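Local atomic coordinates of ADP compounds hydrolase nudE (Escherichia coli, PDB entry 1VHZ), a protein that hydrolyses ADP-ribose and related ADP compounds such as NADH, Ap3A and Ap2A with the help of magnesium, working as a homodimeric Nudix hydrolase. Residues R49-I63 / F79-A93. Numbering follows the deposited sequence.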
ATOM      1  N   ARG A  49     -13.033   3.997   9.965  1.00 34.47           N
ATOM      2  CA  ARG A  49     -13.346   2.595   9.672  1.00 37.04           C
ATOM      3  C   ARG A  49     -12.050   1.896   9.243  1.00 33.35           C
ATOM      4  O   ARG A  49     -11.374   2.343   8.313  1.00 35.27           O
ATOM      5  CB  ARG A  49     -14.421   2.471   8.600  1.00 29.18           C
ATOM      6  CG  ARG A  49     -14.942   1.067   8.371  1.00 34.40           C
ATOM      7  CD  ARG A  49     -16.122   0.707   9.242  1.00 26.01           C
ATOM      8  NE  ARG A  49     -16.743  -0.556   8.945  1.00 27.12           N
ATOM      9  CZ  ARG A  49     -17.542  -0.898   7.950  1.00 29.41           C
ATOM     10  NH1 ARG A  49     -18.027  -2.142   7.843  1.00 27.98           N
ATOM     11  NH2 ARG A  49     -17.893  -0.020   7.027  1.00 33.80           N
ATOM     12  N   GLU A  50     -11.624   0.878   9.984  1.00 28.95           N
ATOM     13  CA  GLU A  50     -10.385   0.199   9.641  1.00 20.23           C
ATOM     14  C   GLU A  50     -10.626  -1.145   8.972  1.00 20.66           C
ATOM     15  O   GLU A  50     -11.718  -1.700   8.987  1.00 17.51           O
ATOM     16  CB  GLU A  50      -9.460   0.045  10.838  1.00 14.18           C
ATOM     17  CG  GLU A  50      -9.163   1.364  11.544  1.00 22.09           C
ATOM     18  CD  GLU A  50      -8.249   1.216  12.743  1.00 27.30           C
ATOM     19  OE1 GLU A  50      -7.924   0.081  13.141  1.00 24.81           O
ATOM     20  OE2 GLU A  50      -7.830   2.257  13.296  1.00 33.74           O
ATOM     21  N   ALA A  51      -9.555  -1.620   8.333  1.00 14.32           N
ATOM     22  CA  ALA A  51      -9.542  -2.880   7.646  1.00 14.34           C
ATOM     23  C   ALA A  51      -8.702  -3.909   8.392  1.00 14.61           C
ATOM     24  O   ALA A  51      -7.887  -3.591   9.264  1.00 13.80           O
ATOM     25  CB  ALA A  51      -9.005  -2.714   6.214  1.00 11.06           C
ATOM     26  N   VAL A  52      -8.922  -5.169   8.021  1.00 12.40           N
ATOM     27  CA  VAL A  52      -8.206  -6.289   8.597  1.00 12.25           C
ATOM     28  C   VAL A  52      -7.782  -7.247   7.477  1.00 13.60           C
ATOM     29  O   VAL A  52      -8.468  -7.396   6.463  1.00 11.45           O
ATOM     30  CB  VAL A  52      -9.030  -7.046   9.653  1.00 18.48           C
ATOM     31  CG1 VAL A  52     -10.235  -7.745   9.044  1.00 19.88           C
ATOM     32  CG2 VAL A  52      -8.175  -8.080  10.394  1.00 13.56           C
ATOM     33  N   MET A  53      -6.579  -7.767   7.581  1.00 12.36           N
ATOM     34  CA  MET A  53      -6.071  -8.727   6.587  1.00 14.27           C
ATOM     35  C   MET A  53      -5.652  -9.954   7.404  1.00 12.71           C
ATOM     36  O   MET A  53      -5.001  -9.802   8.440  1.00 13.18           O
ATOM     37  CB  MET A  53      -4.950  -8.174   5.728  1.00  9.55           C
ATOM     38  CG  MET A  53      -3.925  -9.214   5.263  1.00 29.22           C
ATOM     39  SD  MET A  53      -2.641  -8.534   4.163  1.00 24.00           S
ATOM     40  CE  MET A  53      -2.596  -6.860   4.794  1.00 20.77           C
ATOM     41  N   ILE A  54      -6.090 -11.128   6.988  1.00 11.39           N
ATOM     42  CA  ILE A  54      -5.792 -12.341   7.734  1.00 14.70           C
ATOM     43  C   ILE A  54      -4.892 -13.300   6.977  1.00 15.33           C
ATOM     44  O   ILE A  54      -5.085 -13.589   5.802  1.00 15.93           O
ATOM     45  CB  ILE A  54      -7.081 -13.118   8.096  1.00 14.23           C
ATOM     46  CG1 ILE A  54      -8.127 -12.177   8.670  1.00 11.58           C
ATOM     47  CG2 ILE A  54      -6.773 -14.238   9.084  1.00 17.04           C
ATOM     48  CD1 ILE A  54      -9.017 -11.539   7.631  1.00  9.81           C
ATOM     49  N   VAL A  55      -3.891 -13.778   7.686  1.00 12.39           N
ATOM     50  CA  VAL A  55      -2.918 -14.715   7.183  1.00 13.13           C
ATOM     51  C   VAL A  55      -3.049 -16.037   7.951  1.00 16.32           C
ATOM     52  O   VAL A  55      -2.437 -16.228   8.998  1.00 13.66           O
ATOM     53  CB  VAL A  55      -1.492 -14.149   7.333  1.00 16.67           C
ATOM     54  CG1 VAL A  55      -0.467 -15.130   6.798  1.00  7.50           C
ATOM     55  CG2 VAL A  55      -1.358 -12.806   6.585  1.00 10.51           C
ATOM     56  N   PRO A  56      -3.827 -16.956   7.401  1.00 16.21           N
ATOM     57  CA  PRO A  56      -4.051 -18.261   7.977  1.00 19.58           C
ATOM     58  C   PRO A  56      -2.928 -19.235   7.658  1.00 18.75           C
ATOM     59  O   PRO A  56      -2.420 -19.301   6.536  1.00 20.38           O
ATOM     60  CB  PRO A  56      -5.353 -18.746   7.368  1.00 16.34           C
ATOM     61  CG  PRO A  56      -5.818 -17.678   6.445  1.00 16.13           C
ATOM     62  CD  PRO A  56      -4.629 -16.804   6.154  1.00 17.07           C
ATOM     63  N   ILE A  57      -2.484 -19.944   8.683  1.00 20.91           N
ATOM     64  CA  ILE A  57      -1.444 -20.961   8.568  1.00 22.73           C
ATOM     65  C   ILE A  57      -2.017 -22.290   9.071  1.00 27.78           C
ATOM     66  O   ILE A  57      -2.569 -22.293  10.184  1.00 28.27           O
ATOM     67  CB  ILE A  57      -0.215 -20.622   9.439  1.00 23.14           C
ATOM     68  CG1 ILE A  57       0.393 -19.295   9.010  1.00 20.41           C
ATOM     69  CG2 ILE A  57       0.804 -21.761   9.389  1.00 17.12           C
ATOM     70  CD1 ILE A  57       1.502 -18.737   9.844  1.00 16.64           C
ATOM     71  N   VAL A  58      -2.004 -23.327   8.260  1.00 27.90           N
ATOM     72  CA  VAL A  58      -2.478 -24.652   8.641  1.00 25.49           C
ATOM     73  C   VAL A  58      -1.541 -25.703   8.039  1.00 28.33           C
ATOM     74  O   VAL A  58      -1.092 -25.559   6.907  1.00 24.79           O
ATOM     75  CB  VAL A  58      -3.932 -24.934   8.285  1.00 27.82           C
ATOM     76  CG1 VAL A  58      -4.272 -24.495   6.877  1.00 27.43           C
ATOM     77  CG2 VAL A  58      -4.277 -26.433   8.433  1.00 21.86           C
ATOM     78  N   ASP A  59      -1.101 -26.673   8.840  1.00 31.61           N
ATOM     79  CA  ASP A  59      -0.207 -27.727   8.372  1.00 32.44           C
ATOM     80  C   ASP A  59       0.946 -27.189   7.534  1.00 31.67           C
ATOM     81  O   ASP A  59       1.172 -27.578   6.377  1.00 29.33           O
ATOM     82  CB  ASP A  59      -0.988 -28.769   7.554  1.00 37.62           C
ATOM     83  CG  ASP A  59      -2.077 -29.460   8.351  1.00 50.11           C
ATOM     84  OD1 ASP A  59      -1.869 -29.745   9.551  1.00 48.72           O
ATOM     85  OD2 ASP A  59      -3.159 -29.732   7.774  1.00 54.79           O
ATOM     86  N   ASP A  60       1.695 -26.246   8.079  1.00 27.78           N
ATOM     87  CA  ASP A  60       2.830 -25.637   7.432  1.00 27.96           C
ATOM     88  C   ASP A  60       2.584 -24.994   6.085  1.00 24.98           C
ATOM     89  O   ASP A  60       3.493 -24.867   5.257  1.00 21.55           O
ATOM     90  CB  ASP A  60       3.976 -26.675   7.343  1.00 36.36           C
ATOM     91  CG  ASP A  60       4.677 -26.682   8.706  1.00 47.46           C
ATOM     92  OD1 ASP A  60       4.228 -27.469   9.563  1.00 55.49           O
ATOM     93  OD2 ASP A  60       5.610 -25.873   8.885  1.00 47.53           O
ATOM     94  N   HIS A  61       1.361 -24.557   5.814  1.00 19.61           N
ATOM     95  CA  HIS A  61       1.023 -23.891   4.587  1.00 21.18           C
ATOM     96  C   HIS A  61       0.251 -22.595   4.919  1.00 22.20           C
ATOM     97  O   HIS A  61      -0.404 -22.460   5.938  1.00 19.51           O
ATOM     98  CB  HIS A  61       0.131 -24.716   3.642  1.00 17.05           C
ATOM     99  CG  HIS A  61       0.838 -25.845   2.948  1.00 29.89           C
ATOM    100  ND1 HIS A  61       1.328 -26.946   3.627  1.00 28.35           N
ATOM    101  CD2 HIS A  61       1.142 -26.051   1.641  1.00 21.37           C
ATOM    102  CE1 HIS A  61       1.916 -27.764   2.772  1.00 30.52           C
ATOM    103  NE2 HIS A  61       1.798 -27.253   1.557  1.00 29.49           N
ATOM    104  N   LEU A  62       0.430 -21.630   4.041  1.00 18.45           N
ATOM    105  CA  LEU A  62      -0.318 -20.382   4.098  1.00 19.27           C
ATOM    106  C   LEU A  62      -1.631 -20.698   3.345  1.00 17.74           C
ATOM    107  O   LEU A  62      -1.582 -21.588   2.479  1.00 18.89           O
ATOM    108  CB  LEU A  62       0.399 -19.332   3.262  1.00 20.22           C
ATOM    109  CG  LEU A  62       1.165 -18.197   3.886  1.00 24.72           C
ATOM    110  CD1 LEU A  62       1.540 -18.424   5.328  1.00 21.62           C
ATOM    111  CD2 LEU A  62       2.390 -17.857   3.046  1.00 17.02           C
ATOM    112  N   ILE A  63      -2.716 -20.058   3.667  1.00 15.98           N
ATOM    113  CA  ILE A  63      -3.956 -20.243   2.929  1.00 18.58           C
ATOM    114  C   ILE A  63      -4.186 -18.908   2.175  1.00 17.10           C
ATOM    115  O   ILE A  63      -4.417 -17.905   2.845  1.00 16.05           O
ATOM    116  CB  ILE A  63      -5.228 -20.504   3.741  1.00 19.43           C
ATOM    117  CG1 ILE A  63      -5.124 -21.733   4.639  1.00 30.69           C
ATOM    118  CG2 ILE A  63      -6.397 -20.667   2.760  1.00 11.70           C
ATOM    119  CD1 ILE A  63      -4.784 -23.015   3.912  1.00 43.05           C
ATOM    120  N   PHE A  79      -3.878 -12.566   0.504  1.00 15.23           N
ATOM    121  CA  PHE A  79      -4.493 -12.796   1.793  1.00 15.02           C
ATOM    122  C   PHE A  79      -5.894 -12.197   1.864  1.00 14.92           C
ATOM    123  O   PHE A  79      -6.199 -11.175   1.256  1.00 15.77           O
ATOM    124  CB  PHE A  79      -3.610 -12.231   2.912  1.00  6.54           C
ATOM    125  CG  PHE A  79      -2.205 -12.782   2.864  1.00 16.83           C
ATOM    126  CD1 PHE A  79      -1.126 -11.954   2.617  1.00 14.63           C
ATOM    127  CD2 PHE A  79      -1.981 -14.145   3.043  1.00 12.69           C
ATOM    128  CE1 PHE A  79       0.165 -12.469   2.577  1.00 21.21           C
ATOM    129  CE2 PHE A  79      -0.701 -14.661   2.998  1.00 12.72           C
ATOM    130  CZ  PHE A  79       0.381 -13.825   2.769  1.00 15.25           C
ATOM    131  N   SER A  80      -6.735 -12.896   2.589  1.00 13.49           N
ATOM    132  CA  SER A  80      -8.130 -12.491   2.815  1.00 15.12           C
ATOM    133  C   SER A  80      -8.146 -11.161   3.530  1.00 14.49           C
ATOM    134  O   SER A  80      -7.336 -10.870   4.425  1.00 15.68           O
ATOM    135  CB  SER A  80      -8.789 -13.669   3.563  1.00 17.72           C
ATOM    136  OG  SER A  80      -9.756 -13.198   4.473  1.00 42.59           O
ATOM    137  N   LYS A  81      -8.980 -10.234   3.105  1.00 13.12           N
ATOM    138  CA  LYS A  81      -9.080  -8.892   3.635  1.00 14.18           C
ATOM    139  C   LYS A  81     -10.542  -8.475   3.776  1.00 18.07           C
ATOM    140  O   LYS A  81     -11.372  -8.869   2.948  1.00 16.59           O
ATOM    141  CB  LYS A  81      -8.461  -7.893   2.600  1.00 20.96           C
ATOM    142  CG  LYS A  81      -6.984  -8.052   2.380  1.00 30.76           C
ATOM    143  CD  LYS A  81      -6.396  -7.330   1.195  1.00 27.50           C
ATOM    144  CE  LYS A  81      -4.986  -7.819   0.868  1.00 33.44           C
ATOM    145  NZ  LYS A  81      -4.929  -9.022  -0.029  1.00 13.36           N
ATOM    146  N   GLY A  82     -10.815  -7.599   4.726  1.00 19.50           N
ATOM    147  CA  GLY A  82     -12.171  -7.090   4.928  1.00 18.20           C
ATOM    148  C   GLY A  82     -12.132  -5.882   5.865  1.00 20.01           C
ATOM    149  O   GLY A  82     -11.083  -5.421   6.302  1.00 22.00           O
ATOM    150  N   LEU A  83     -13.308  -5.376   6.196  1.00 20.09           N
ATOM    151  CA  LEU A  83     -13.444  -4.251   7.080  1.00 20.37           C
ATOM    152  C   LEU A  83     -13.809  -4.678   8.498  1.00 19.99           C
ATOM    153  O   LEU A  83     -14.450  -5.695   8.721  1.00 19.68           O
ATOM    154  CB  LEU A  83     -14.545  -3.311   6.547  1.00 15.71           C
ATOM    155  CG  LEU A  83     -14.254  -2.697   5.179  1.00 23.53           C
ATOM    156  CD1 LEU A  83     -15.445  -1.855   4.712  1.00 24.37           C
ATOM    157  CD2 LEU A  83     -12.993  -1.851   5.242  1.00 22.50           C
ATOM    158  N   ILE A  84     -13.344  -3.881   9.455  1.00 19.54           N
ATOM    159  CA  ILE A  84     -13.690  -4.135  10.863  1.00 19.55           C
ATOM    160  C   ILE A  84     -15.038  -3.455  11.110  1.00 18.36           C
ATOM    161  O   ILE A  84     -15.118  -2.244  10.867  1.00 19.62           O
ATOM    162  CB  ILE A  84     -12.622  -3.515  11.786  1.00 16.95           C
ATOM    163  CG1 ILE A  84     -11.279  -4.216  11.519  1.00 14.03           C
ATOM    164  CG2 ILE A  84     -13.081  -3.598  13.235  1.00 10.79           C
ATOM    165  CD1 ILE A  84     -10.146  -3.812  12.440  1.00 14.40           C
ATOM    166  N   ASP A  85     -16.069  -4.167  11.517  1.00 18.44           N
ATOM    167  CA  ASP A  85     -17.361  -3.492  11.751  1.00 23.36           C
ATOM    168  C   ASP A  85     -17.281  -2.720  13.066  1.00 23.26           C
ATOM    169  O   ASP A  85     -16.583  -3.144  13.986  1.00 19.56           O
ATOM    170  CB  ASP A  85     -18.508  -4.496  11.753  1.00 21.53           C
ATOM    171  CG  ASP A  85     -18.689  -5.230  10.436  1.00 27.19           C
ATOM    172  OD1 ASP A  85     -18.393  -4.667   9.365  1.00 25.92           O
ATOM    173  OD2 ASP A  85     -19.145  -6.395  10.427  1.00 22.85           O
ATOM    174  N   PRO A  86     -17.948  -1.579  13.153  1.00 25.85           N
ATOM    175  CA  PRO A  86     -17.959  -0.775  14.367  1.00 28.19           C
ATOM    176  C   PRO A  86     -18.304  -1.622  15.583  1.00 27.12           C
ATOM    177  O   PRO A  86     -19.231  -2.434  15.560  1.00 29.91           O
ATOM    178  CB  PRO A  86     -19.003   0.295  14.120  1.00 29.46           C
ATOM    179  CG  PRO A  86     -19.289   0.298  12.667  1.00 30.68           C
ATOM    180  CD  PRO A  86     -18.815  -1.015  12.093  1.00 28.95           C
ATOM    181  N   GLY A  87     -17.519  -1.514  16.647  1.00 26.09           N
ATOM    182  CA  GLY A  87     -17.758  -2.303  17.850  1.00 24.62           C
ATOM    183  C   GLY A  87     -16.907  -3.561  17.913  1.00 25.36           C
ATOM    184  O   GLY A  87     -16.734  -4.150  18.981  1.00 26.60           O
ATOM    185  N   GLU A  88     -16.355  -4.021  16.792  1.00 23.74           N
ATOM    186  CA  GLU A  88     -15.551  -5.223  16.736  1.00 18.69           C
ATOM    187  C   GLU A  88     -14.078  -4.963  17.009  1.00 17.93           C
ATOM    188  O   GLU A  88     -13.555  -3.940  16.578  1.00 19.32           O
ATOM    189  CB  GLU A  88     -15.588  -5.806  15.300  1.00 25.85           C
ATOM    190  CG  GLU A  88     -16.627  -6.802  14.937  1.00 16.43           C
ATOM    191  CD  GLU A  88     -16.544  -7.446  13.572  1.00 19.70           C
ATOM    192  OE1 GLU A  88     -16.003  -6.896  12.579  1.00 14.75           O
ATOM    193  OE2 GLU A  88     -17.096  -8.571  13.435  1.00 18.94           O
ATOM    194  N   SER A  89     -13.417  -5.883  17.706  1.00 17.00           N
ATOM    195  CA  SER A  89     -11.970  -5.743  17.896  1.00 16.97           C
ATOM    196  C   SER A  89     -11.301  -6.337  16.636  1.00 17.41           C
ATOM    197  O   SER A  89     -11.990  -6.971  15.827  1.00 18.15           O
ATOM    198  CB  SER A  89     -11.505  -6.575  19.093  1.00 18.82           C
ATOM    199  OG  SER A  89     -11.574  -7.955  18.782  1.00 16.80           O
ATOM    200  N   VAL A  90      -9.989  -6.228  16.484  1.00 15.98           N
ATOM    201  CA  VAL A  90      -9.338  -6.810  15.328  1.00 18.23           C
ATOM    202  C   VAL A  90      -9.456  -8.337  15.312  1.00 15.04           C
ATOM    203  O   VAL A  90      -9.505  -8.910  14.227  1.00 13.29           O
ATOM    204  CB  VAL A  90      -7.827  -6.498  15.210  1.00 22.22           C
ATOM    205  CG1 VAL A  90      -7.638  -5.105  14.659  1.00 28.86           C
ATOM    206  CG2 VAL A  90      -7.147  -6.675  16.569  1.00 14.00           C
ATOM    207  N   TYR A  91      -9.418  -8.980  16.461  1.00 14.20           N
ATOM    208  CA  TYR A  91      -9.505 -10.434  16.529  1.00 17.91           C
ATOM    209  C   TYR A  91     -10.875 -10.899  16.047  1.00 17.53           C
ATOM    210  O   TYR A  91     -10.981 -11.784  15.218  1.00 20.41           O
ATOM    211  CB  TYR A  91      -9.245 -10.915  17.970  1.00 15.81           C
ATOM    212  CG  TYR A  91      -7.906 -10.415  18.495  1.00 13.57           C
ATOM    213  CD1 TYR A  91      -6.743 -11.063  18.135  1.00 12.47           C
ATOM    214  CD2 TYR A  91      -7.810  -9.279  19.292  1.00  9.06           C
ATOM    215  CE1 TYR A  91      -5.511 -10.652  18.591  1.00 10.36           C
ATOM    216  CE2 TYR A  91      -6.585  -8.843  19.743  1.00 12.88           C
ATOM    217  CZ  TYR A  91      -5.440  -9.530  19.400  1.00 13.37           C
ATOM    218  OH  TYR A  91      -4.203  -9.091  19.808  1.00 13.01           O
ATOM    219  N   GLU A  92     -11.911 -10.186  16.471  1.00 18.00           N
ATOM    220  CA  GLU A  92     -13.283 -10.503  16.123  1.00 15.36           C
ATOM    221  C   GLU A  92     -13.525 -10.326  14.639  1.00 14.84           C
ATOM    222  O   GLU A  92     -14.134 -11.174  13.983  1.00 15.37           O
ATOM    223  CB  GLU A  92     -14.241  -9.633  16.964  1.00 15.47           C
ATOM    224  CG  GLU A  92     -14.386 -10.087  18.415  1.00 20.58           C
ATOM    225  CD  GLU A  92     -14.931  -9.015  19.349  1.00 28.49           C
ATOM    226  OE1 GLU A  92     -15.086  -7.833  18.968  1.00 25.03           O
ATOM    227  OE2 GLU A  92     -15.205  -9.324  20.530  1.00 35.46           O
ATOM    228  N   ALA A  93     -13.053  -9.208  14.079  1.00 13.05           N
ATOM    229  CA  ALA A  93     -13.242  -8.987  12.641  1.00 14.54           C
ATOM    230  C   ALA A  93     -12.477 -10.059  11.868  1.00 14.79           C
ATOM    231  O   ALA A  93     -13.001 -10.612  10.898  1.00 13.34           O
ATOM    232  CB  ALA A  93     -12.782  -7.600  12.244  1.00  9.29           C
TER
HETATM  233  O   HOH W   1     -13.537   0.090  11.815  1.00 28.69           O
HETATM  234  O   HOH W   2      -6.077 -15.536   3.088  1.00 20.18           O
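Val52 and Gly82 form the hydrogen-bonded pair at the heart of this antiparallel contact, where strands 51-58 and 80-83 run at 160° to each other. Val52 N gives to Gly82 O at 2.8 Å and Gly82 N returns the bond to Val52 O. Gly82 opens the Nudix box, and Ile84 N to Glu50 O carries the pairing further into it. Lacking a side chain, Gly82 lets Glu97, a metal ligand by similarity, come close on the face carrying Val52. Near the other end, a water accepts from Ser80 N and donates to Ile63 O.

With CG opposite the backbone N (chi1 -172°) and a bend at the next bond, Arg49 turns its guanidinium edge to Ile84 and Asp85, both acceptors close to its plane. NE donates to Ile84 O at 3.0 Å, from above the carbonyl plane. NH1 makes a salt bridge with Asp85, its N-H meeting the anti lone pair of OD1 at 3.0 Å. Leu83 CD1 lies over one guanidinium face. A leucine here would probably leave the Asp85 carboxylate without this charged mate and Ile84 O without its NE donor.

Farther along, the Phe79 ring offers a broad apolar face to Val55, whose CG2 sits 3.8 Å from the centroid in a CH-pi contact; Leu62 CG meets its edge, and Met53 SD adds an oblique Met-aromatic contact. Small Ala93 lets Val52 CG1 approach its CB to 4.1 Å.

Helix 90-102, begun by the Ser89-Glu92 capping box, packs through Ala94, Glu97 and Leu98 against Ile54. Ser80 OG is hydrogen-bonded to Glu101 OE1, a probable metal ligand, while strand 125-136 flanks strand 51-58 in parallel within the mixed sheet.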